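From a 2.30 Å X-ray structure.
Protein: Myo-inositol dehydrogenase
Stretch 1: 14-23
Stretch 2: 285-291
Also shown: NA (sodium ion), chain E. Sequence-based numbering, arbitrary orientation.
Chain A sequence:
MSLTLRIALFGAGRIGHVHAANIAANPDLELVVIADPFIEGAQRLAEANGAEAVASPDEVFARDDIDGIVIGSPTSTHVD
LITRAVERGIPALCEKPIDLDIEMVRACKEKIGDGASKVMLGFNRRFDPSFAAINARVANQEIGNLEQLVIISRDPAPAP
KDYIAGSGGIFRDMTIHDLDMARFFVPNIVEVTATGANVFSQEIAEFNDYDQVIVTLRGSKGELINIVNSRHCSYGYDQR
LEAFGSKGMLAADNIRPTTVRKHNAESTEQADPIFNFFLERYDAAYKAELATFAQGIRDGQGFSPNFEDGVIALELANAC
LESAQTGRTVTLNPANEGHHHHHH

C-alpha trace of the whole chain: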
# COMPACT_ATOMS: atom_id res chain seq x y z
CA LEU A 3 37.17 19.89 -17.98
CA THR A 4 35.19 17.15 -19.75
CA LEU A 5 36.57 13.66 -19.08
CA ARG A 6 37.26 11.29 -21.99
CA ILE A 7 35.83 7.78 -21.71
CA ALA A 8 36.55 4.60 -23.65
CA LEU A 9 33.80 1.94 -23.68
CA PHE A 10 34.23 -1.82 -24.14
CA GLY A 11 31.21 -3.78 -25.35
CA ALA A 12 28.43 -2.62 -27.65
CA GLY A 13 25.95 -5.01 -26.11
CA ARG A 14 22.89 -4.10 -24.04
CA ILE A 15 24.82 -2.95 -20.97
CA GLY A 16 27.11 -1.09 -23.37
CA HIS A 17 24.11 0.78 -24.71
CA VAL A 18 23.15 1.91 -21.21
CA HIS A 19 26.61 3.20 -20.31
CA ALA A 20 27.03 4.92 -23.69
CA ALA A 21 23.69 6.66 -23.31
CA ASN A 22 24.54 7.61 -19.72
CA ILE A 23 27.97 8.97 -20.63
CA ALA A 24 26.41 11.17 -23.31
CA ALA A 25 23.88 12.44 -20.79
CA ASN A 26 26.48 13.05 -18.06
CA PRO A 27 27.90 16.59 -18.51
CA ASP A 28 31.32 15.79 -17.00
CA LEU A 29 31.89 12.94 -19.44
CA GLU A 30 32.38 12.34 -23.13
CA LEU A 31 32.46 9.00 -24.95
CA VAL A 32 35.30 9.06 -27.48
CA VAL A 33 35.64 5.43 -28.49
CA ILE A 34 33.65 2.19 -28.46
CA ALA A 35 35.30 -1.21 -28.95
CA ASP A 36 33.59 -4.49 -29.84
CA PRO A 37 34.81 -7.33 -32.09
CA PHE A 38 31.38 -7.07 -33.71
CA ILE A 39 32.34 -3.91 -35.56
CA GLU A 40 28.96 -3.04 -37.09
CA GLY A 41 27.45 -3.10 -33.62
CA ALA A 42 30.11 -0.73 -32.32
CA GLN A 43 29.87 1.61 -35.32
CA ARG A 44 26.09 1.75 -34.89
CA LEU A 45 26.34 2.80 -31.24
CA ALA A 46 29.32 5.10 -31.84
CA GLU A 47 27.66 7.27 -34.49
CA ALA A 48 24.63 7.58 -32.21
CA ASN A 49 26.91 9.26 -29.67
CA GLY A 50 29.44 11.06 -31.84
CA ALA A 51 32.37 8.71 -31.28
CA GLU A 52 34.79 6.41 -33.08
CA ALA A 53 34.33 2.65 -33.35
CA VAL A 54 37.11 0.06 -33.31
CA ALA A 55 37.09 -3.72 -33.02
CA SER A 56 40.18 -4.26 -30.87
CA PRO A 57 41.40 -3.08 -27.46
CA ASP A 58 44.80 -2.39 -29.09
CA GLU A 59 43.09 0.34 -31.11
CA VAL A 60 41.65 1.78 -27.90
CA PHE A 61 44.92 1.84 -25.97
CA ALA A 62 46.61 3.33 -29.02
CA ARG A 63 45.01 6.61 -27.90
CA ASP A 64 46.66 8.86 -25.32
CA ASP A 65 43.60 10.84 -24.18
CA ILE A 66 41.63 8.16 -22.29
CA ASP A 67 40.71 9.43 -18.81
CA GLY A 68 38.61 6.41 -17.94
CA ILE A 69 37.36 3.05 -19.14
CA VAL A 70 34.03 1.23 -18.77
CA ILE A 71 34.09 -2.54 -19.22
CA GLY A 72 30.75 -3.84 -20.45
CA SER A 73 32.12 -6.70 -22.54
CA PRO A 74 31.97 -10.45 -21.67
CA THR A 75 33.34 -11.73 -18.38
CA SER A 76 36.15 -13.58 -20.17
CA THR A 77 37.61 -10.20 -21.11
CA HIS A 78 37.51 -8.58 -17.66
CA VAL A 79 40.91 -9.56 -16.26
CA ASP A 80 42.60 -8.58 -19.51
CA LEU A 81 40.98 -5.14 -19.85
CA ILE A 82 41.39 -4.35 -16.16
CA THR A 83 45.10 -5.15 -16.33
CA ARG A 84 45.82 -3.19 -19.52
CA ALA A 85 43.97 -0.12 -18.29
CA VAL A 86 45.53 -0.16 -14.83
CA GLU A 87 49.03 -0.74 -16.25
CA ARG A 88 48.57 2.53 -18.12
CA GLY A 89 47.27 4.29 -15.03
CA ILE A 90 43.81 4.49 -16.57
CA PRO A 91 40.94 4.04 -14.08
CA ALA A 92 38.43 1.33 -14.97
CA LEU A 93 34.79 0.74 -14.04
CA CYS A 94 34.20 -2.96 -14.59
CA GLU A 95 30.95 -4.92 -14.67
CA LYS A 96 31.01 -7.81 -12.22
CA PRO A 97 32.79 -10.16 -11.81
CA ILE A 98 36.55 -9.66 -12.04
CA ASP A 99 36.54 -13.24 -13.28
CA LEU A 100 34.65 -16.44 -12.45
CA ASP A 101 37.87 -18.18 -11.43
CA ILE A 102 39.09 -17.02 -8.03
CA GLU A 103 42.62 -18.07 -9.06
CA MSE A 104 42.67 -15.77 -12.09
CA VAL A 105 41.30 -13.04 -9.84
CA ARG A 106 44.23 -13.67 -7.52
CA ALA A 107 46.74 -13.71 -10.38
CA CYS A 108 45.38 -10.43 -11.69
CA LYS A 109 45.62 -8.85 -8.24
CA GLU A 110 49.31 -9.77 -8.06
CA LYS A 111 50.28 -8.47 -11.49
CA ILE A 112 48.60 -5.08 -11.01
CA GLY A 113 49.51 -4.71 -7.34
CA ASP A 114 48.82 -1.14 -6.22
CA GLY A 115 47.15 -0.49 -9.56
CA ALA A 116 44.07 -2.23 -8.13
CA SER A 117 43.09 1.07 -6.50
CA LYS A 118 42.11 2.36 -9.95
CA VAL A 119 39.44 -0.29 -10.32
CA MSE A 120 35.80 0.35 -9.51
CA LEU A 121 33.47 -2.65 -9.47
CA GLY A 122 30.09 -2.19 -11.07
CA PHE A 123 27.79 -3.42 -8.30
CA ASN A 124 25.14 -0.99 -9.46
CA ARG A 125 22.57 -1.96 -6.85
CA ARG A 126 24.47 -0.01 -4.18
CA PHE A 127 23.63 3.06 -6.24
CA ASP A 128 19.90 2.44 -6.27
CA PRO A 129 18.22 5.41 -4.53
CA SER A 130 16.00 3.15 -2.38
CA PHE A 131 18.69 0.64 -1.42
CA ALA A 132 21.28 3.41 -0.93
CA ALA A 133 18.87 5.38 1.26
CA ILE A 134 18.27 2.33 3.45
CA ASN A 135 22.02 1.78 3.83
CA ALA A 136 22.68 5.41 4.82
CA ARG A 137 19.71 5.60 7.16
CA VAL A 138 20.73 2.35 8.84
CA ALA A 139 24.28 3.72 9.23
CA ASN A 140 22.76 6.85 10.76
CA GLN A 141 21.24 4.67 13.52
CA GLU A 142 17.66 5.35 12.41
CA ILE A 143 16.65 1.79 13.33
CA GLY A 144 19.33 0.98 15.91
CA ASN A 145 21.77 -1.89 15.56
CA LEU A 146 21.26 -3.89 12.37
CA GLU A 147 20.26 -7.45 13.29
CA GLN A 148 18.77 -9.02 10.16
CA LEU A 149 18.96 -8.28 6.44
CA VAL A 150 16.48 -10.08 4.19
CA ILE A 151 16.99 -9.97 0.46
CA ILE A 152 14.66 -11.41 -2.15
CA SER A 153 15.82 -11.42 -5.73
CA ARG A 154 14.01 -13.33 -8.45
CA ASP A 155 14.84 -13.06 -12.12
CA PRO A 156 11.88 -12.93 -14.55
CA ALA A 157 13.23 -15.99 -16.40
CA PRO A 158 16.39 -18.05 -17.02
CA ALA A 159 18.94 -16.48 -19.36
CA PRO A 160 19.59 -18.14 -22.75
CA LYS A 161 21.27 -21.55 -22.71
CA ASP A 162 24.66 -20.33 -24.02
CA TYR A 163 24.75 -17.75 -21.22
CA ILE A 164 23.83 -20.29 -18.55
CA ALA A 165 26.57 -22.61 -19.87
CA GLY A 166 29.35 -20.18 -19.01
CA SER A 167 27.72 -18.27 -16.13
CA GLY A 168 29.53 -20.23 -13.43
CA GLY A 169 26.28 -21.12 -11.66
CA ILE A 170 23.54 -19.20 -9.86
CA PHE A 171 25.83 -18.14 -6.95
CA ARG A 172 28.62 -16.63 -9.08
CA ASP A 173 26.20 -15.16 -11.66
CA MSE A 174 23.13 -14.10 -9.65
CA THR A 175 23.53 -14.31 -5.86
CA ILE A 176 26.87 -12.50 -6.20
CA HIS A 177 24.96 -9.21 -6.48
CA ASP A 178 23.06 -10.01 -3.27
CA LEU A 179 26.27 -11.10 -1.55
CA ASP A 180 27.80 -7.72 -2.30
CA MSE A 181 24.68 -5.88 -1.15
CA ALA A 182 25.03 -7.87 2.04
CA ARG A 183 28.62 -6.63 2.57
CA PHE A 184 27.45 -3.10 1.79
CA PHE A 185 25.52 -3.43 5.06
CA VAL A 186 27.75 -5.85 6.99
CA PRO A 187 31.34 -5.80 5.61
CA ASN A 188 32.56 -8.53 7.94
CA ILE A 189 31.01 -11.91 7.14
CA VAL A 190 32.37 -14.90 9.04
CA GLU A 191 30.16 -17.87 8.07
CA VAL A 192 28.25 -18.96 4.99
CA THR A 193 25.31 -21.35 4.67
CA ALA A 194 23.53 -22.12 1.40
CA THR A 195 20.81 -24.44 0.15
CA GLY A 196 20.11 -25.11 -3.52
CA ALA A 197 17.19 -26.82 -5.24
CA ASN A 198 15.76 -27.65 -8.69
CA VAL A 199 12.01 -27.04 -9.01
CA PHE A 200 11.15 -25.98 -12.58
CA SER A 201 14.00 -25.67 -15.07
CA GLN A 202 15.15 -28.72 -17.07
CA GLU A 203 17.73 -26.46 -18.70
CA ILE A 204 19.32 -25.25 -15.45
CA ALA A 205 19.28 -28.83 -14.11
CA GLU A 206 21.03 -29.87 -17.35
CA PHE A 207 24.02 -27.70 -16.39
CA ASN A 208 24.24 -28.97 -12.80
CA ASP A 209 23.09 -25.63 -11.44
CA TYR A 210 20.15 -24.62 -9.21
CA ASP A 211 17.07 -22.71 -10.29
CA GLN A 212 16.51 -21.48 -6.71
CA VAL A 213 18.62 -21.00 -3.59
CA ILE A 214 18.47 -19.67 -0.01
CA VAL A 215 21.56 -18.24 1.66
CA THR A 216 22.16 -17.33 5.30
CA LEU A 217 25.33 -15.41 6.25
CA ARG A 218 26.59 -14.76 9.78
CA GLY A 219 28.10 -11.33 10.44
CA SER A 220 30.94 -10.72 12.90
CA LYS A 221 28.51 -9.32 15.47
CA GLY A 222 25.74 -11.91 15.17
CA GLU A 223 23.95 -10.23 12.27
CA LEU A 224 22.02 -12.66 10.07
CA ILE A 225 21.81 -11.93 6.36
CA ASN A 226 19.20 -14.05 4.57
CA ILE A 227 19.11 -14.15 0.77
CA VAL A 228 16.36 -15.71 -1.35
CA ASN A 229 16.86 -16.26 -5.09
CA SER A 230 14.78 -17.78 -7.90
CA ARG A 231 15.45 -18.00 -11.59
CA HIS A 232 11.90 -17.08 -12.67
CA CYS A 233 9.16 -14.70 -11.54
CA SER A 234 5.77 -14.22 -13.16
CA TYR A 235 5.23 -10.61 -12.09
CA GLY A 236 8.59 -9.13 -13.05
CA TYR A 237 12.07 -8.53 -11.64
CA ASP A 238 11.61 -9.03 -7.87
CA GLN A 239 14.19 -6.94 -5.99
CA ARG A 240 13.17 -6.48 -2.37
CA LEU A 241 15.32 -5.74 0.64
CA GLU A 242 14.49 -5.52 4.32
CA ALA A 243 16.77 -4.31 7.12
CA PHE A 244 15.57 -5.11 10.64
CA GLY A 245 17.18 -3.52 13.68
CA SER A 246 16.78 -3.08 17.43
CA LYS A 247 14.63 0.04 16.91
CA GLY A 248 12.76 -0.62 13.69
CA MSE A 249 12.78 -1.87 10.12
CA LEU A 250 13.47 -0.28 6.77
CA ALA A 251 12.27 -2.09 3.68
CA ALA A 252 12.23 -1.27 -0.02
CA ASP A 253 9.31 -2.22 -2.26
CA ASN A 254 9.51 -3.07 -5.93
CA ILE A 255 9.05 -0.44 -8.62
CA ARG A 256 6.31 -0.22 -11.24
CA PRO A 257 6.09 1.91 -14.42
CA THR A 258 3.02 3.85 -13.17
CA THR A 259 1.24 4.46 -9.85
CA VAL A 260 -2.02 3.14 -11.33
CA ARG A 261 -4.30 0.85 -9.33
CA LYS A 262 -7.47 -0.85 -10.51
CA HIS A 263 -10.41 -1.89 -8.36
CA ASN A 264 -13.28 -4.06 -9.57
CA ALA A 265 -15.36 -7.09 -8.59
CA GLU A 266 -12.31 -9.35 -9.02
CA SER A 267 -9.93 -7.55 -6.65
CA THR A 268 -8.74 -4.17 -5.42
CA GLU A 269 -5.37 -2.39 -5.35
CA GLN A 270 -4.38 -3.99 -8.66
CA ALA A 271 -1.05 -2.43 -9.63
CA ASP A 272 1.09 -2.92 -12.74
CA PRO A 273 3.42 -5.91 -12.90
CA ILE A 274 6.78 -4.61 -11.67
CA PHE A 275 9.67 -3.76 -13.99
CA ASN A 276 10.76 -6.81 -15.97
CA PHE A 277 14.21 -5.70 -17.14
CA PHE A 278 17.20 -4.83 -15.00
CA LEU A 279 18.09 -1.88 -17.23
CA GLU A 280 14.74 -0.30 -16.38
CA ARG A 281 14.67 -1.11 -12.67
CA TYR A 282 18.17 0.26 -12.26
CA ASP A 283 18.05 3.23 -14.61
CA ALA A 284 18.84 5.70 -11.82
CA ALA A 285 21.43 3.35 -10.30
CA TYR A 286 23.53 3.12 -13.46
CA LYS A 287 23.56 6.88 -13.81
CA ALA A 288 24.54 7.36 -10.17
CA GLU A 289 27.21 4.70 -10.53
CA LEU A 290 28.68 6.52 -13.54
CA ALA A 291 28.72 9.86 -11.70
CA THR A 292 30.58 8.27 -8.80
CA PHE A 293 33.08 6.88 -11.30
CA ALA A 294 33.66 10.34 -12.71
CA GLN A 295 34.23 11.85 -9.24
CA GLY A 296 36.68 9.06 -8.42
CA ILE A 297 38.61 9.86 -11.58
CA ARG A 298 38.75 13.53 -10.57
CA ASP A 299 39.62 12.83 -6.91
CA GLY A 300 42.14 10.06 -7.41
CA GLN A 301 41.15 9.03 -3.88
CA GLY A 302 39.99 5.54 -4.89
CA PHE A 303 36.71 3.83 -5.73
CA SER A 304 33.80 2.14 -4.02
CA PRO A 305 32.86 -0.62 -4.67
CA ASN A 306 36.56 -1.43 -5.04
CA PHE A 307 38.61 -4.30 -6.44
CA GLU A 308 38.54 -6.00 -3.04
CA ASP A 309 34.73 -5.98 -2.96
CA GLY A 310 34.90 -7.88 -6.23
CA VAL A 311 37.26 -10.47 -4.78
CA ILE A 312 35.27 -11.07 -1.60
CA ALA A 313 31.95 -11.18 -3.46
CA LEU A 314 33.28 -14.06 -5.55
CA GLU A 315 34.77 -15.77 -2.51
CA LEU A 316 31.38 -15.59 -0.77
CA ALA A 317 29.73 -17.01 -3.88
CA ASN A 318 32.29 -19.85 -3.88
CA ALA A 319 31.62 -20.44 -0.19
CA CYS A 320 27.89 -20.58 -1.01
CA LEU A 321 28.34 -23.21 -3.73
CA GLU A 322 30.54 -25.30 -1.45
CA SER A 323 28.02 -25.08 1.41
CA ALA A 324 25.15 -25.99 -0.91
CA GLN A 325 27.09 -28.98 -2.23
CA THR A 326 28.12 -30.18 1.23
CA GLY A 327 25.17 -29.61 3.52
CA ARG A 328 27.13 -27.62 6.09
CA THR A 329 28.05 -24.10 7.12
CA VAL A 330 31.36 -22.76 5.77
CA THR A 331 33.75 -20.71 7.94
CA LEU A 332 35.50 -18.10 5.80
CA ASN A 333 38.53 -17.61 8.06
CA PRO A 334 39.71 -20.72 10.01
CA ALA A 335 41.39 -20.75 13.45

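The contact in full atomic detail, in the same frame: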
# COMPACT_ATOMS: atom_id res chain seq x y z
N ARG A 14 23.96 -4.80 -24.75
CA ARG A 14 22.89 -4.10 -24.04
C ARG A 14 23.41 -3.20 -22.91
O ARG A 14 23.02 -2.03 -22.82
CB ARG A 14 21.89 -5.11 -23.48
CG ARG A 14 20.53 -4.50 -23.12
CD ARG A 14 19.68 -4.19 -24.36
NE ARG A 14 20.48 -3.74 -25.49
CZ ARG A 14 20.04 -2.96 -26.47
NH1 ARG A 14 18.78 -2.53 -26.47
NH2 ARG A 14 20.85 -2.61 -27.46
N ILE A 15 24.27 -3.74 -22.06
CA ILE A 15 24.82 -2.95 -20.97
C ILE A 15 25.64 -1.81 -21.58
O ILE A 15 25.63 -0.68 -21.08
CB ILE A 15 25.68 -3.83 -20.02
CG1 ILE A 15 26.15 -3.00 -18.83
CG2 ILE A 15 26.87 -4.40 -20.74
CD1 ILE A 15 25.03 -2.58 -17.90
N GLY A 16 26.32 -2.10 -22.69
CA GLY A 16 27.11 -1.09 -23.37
C GLY A 16 26.23 0.07 -23.80
O GLY A 16 26.61 1.23 -23.71
N HIS A 17 25.03 -0.25 -24.27
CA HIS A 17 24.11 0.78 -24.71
C HIS A 17 23.71 1.70 -23.57
O HIS A 17 23.56 2.90 -23.77
CB HIS A 17 22.86 0.16 -25.33
CG HIS A 17 23.01 -0.17 -26.79
ND1 HIS A 17 23.80 -1.20 -27.24
CD2 HIS A 17 22.47 0.41 -27.89
CE1 HIS A 17 23.75 -1.24 -28.56
NE2 HIS A 17 22.95 -0.27 -28.98
N VAL A 18 23.53 1.12 -22.38
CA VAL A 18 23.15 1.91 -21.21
C VAL A 18 24.28 2.86 -20.81
O VAL A 18 24.05 4.05 -20.62
CB VAL A 18 22.82 0.99 -20.01
CG1 VAL A 18 22.65 1.81 -18.75
CG2 VAL A 18 21.55 0.21 -20.30
N HIS A 19 25.49 2.34 -20.68
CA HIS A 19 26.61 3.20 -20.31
C HIS A 19 26.83 4.31 -21.34
O HIS A 19 27.00 5.48 -20.98
CB HIS A 19 27.88 2.37 -20.16
CG HIS A 19 27.87 1.47 -18.97
ND1 HIS A 19 27.66 1.93 -17.69
CD2 HIS A 19 28.08 0.14 -18.86
CE1 HIS A 19 27.75 0.92 -16.84
NE2 HIS A 19 28.00 -0.18 -17.52
N ALA A 20 26.83 3.94 -22.62
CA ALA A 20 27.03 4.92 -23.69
C ALA A 20 26.01 6.04 -23.56
O ALA A 20 26.37 7.21 -23.56
CB ALA A 20 26.91 4.24 -25.07
N ALA A 21 24.74 5.66 -23.44
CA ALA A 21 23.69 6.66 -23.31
C ALA A 21 23.85 7.49 -22.04
O ALA A 21 23.54 8.68 -22.02
CB ALA A 21 22.33 5.98 -23.33
N ASN A 22 24.34 6.88 -20.96
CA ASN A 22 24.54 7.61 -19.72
C ASN A 22 25.73 8.56 -19.80
O ASN A 22 25.68 9.66 -19.25
CB ASN A 22 24.70 6.66 -18.52
CG ASN A 22 23.39 5.99 -18.14
OD1 ASN A 22 22.31 6.50 -18.44
ND2 ASN A 22 23.48 4.84 -17.48
N ILE A 23 26.79 8.13 -20.48
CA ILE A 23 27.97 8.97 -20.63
C ILE A 23 27.59 10.22 -21.42
O ILE A 23 27.97 11.33 -21.05
CB ILE A 23 29.11 8.21 -21.35
CG1 ILE A 23 29.59 7.08 -20.44
CG2 ILE A 23 30.27 9.18 -21.70
CD1 ILE A 23 30.41 6.03 -21.15
N ALA A 285 20.21 3.93 -10.86
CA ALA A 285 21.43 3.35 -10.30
C ALA A 285 22.63 3.43 -11.25
O ALA A 285 23.74 3.78 -10.83
CB ALA A 285 21.19 1.90 -9.89
N TYR A 286 22.42 3.09 -12.52
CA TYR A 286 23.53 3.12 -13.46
C TYR A 286 24.06 4.52 -13.66
O TYR A 286 25.26 4.71 -13.83
CB TYR A 286 23.13 2.50 -14.80
CG TYR A 286 23.08 1.00 -14.76
CD1 TYR A 286 24.23 0.25 -14.51
CD2 TYR A 286 21.89 0.31 -14.99
CE1 TYR A 286 24.20 -1.14 -14.50
CE2 TYR A 286 21.85 -1.08 -14.98
CZ TYR A 286 23.01 -1.79 -14.74
OH TYR A 286 22.99 -3.17 -14.75
N LYS A 287 23.16 5.50 -13.64
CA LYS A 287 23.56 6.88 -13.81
C LYS A 287 24.35 7.36 -12.59
O LYS A 287 25.36 8.06 -12.71
CB LYS A 287 22.33 7.77 -14.03
CG LYS A 287 21.68 7.59 -15.41
CD LYS A 287 20.39 8.40 -15.57
CE LYS A 287 19.89 8.36 -17.01
NZ LYS A 287 19.66 6.97 -17.50
N ALA A 288 23.88 6.96 -11.40
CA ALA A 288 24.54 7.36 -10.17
C ALA A 288 25.90 6.68 -10.09
O ALA A 288 26.86 7.26 -9.61
CB ALA A 288 23.68 7.01 -8.97
N GLU A 289 25.96 5.44 -10.56
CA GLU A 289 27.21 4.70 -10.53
C GLU A 289 28.23 5.40 -11.43
O GLU A 289 29.39 5.53 -11.07
CB GLU A 289 26.99 3.27 -11.01
CG GLU A 289 28.22 2.37 -10.90
CD GLU A 289 27.93 0.95 -11.35
OE1 GLU A 289 27.69 0.74 -12.56
OE2 GLU A 289 27.93 0.03 -10.50
N LEU A 290 27.79 5.85 -12.61
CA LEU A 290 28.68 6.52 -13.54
C LEU A 290 29.22 7.82 -12.94
O LEU A 290 30.41 8.11 -13.03
CB LEU A 290 27.96 6.81 -14.86
CG LEU A 290 28.83 7.28 -16.02
CD1 LEU A 290 29.88 6.23 -16.35
CD2 LEU A 290 27.95 7.54 -17.22
N ALA A 291 28.34 8.60 -12.31
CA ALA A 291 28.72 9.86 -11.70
C ALA A 291 29.79 9.64 -10.64
O ALA A 291 30.74 10.41 -10.53
CB ALA A 291 27.50 10.54 -11.08
NA NA E . 28.33 13.63 -21.71
O HOH W 1 25.80 4.19 -16.60
O HOH W 2 20.56 4.24 -16.84
O HOH W 3 28.42 14.15 -24.01

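Two helices, far apart in sequence, cross here at 61° with their axes 9.9 Å apart at closest approach. The packing centres on a knob in a hole. Tyr286, its CA-to-CB bond directed toward the other helix, sits among Ile15, Val18, His19 and Asn22, a pocket whose members follow the i, i+3, i+4, i+7 pattern of one helix face. Ile15 CD1 lies 3.8 Å from Tyr286 CE1, and Val18 CG1 packs 4.0 Å from Tyr286 CB, so both the ring and its stem are used. Ile15 starts sideways and, with chi1 t and chi2 p, brings its end nearer. One turn after Tyr286, Leu290 also points toward the other helix: its CD2 is 3.6 Å from both Asn22 CB and Ile23 CG1, and only 3.5 Å from Ile23 N, so this methyl packs against backbone as well as side chains.

The aromatic pair is oblique. The His19 and Tyr286 rings have planes at 84° and centroids 6.0 Å apart, with His19 CE1 4.3 Å from Tyr286 CD1. Glu289 OE1 approaches the edge of the imidazole, 4.3 Å from His19 CE1.

Polar contacts gather around Asn22. The direct hydrogen bond runs from Lys287 NZ to Asn22 OD1 at 2.9 Å; Lys287 leaves its backbone sideways, and its long chain carries the ammonium group to the amide. The other end of that amide serves two waters. Asn22 ND2 donates to water 1 (O at 2.6 Å), which in turn donates to Tyr286 O, 2.9 Å from the water O, and also hydrogen-bonds His19 ND1 at 3.1 Å from its O. Water 2 accepts from Asn22 ND2 at 3.0 Å and from Lys287 NZ at 2.9 Å, measured to its O. The buried Asn22 thus joins the helices directly and through solvent, while its CB still packs against Leu290.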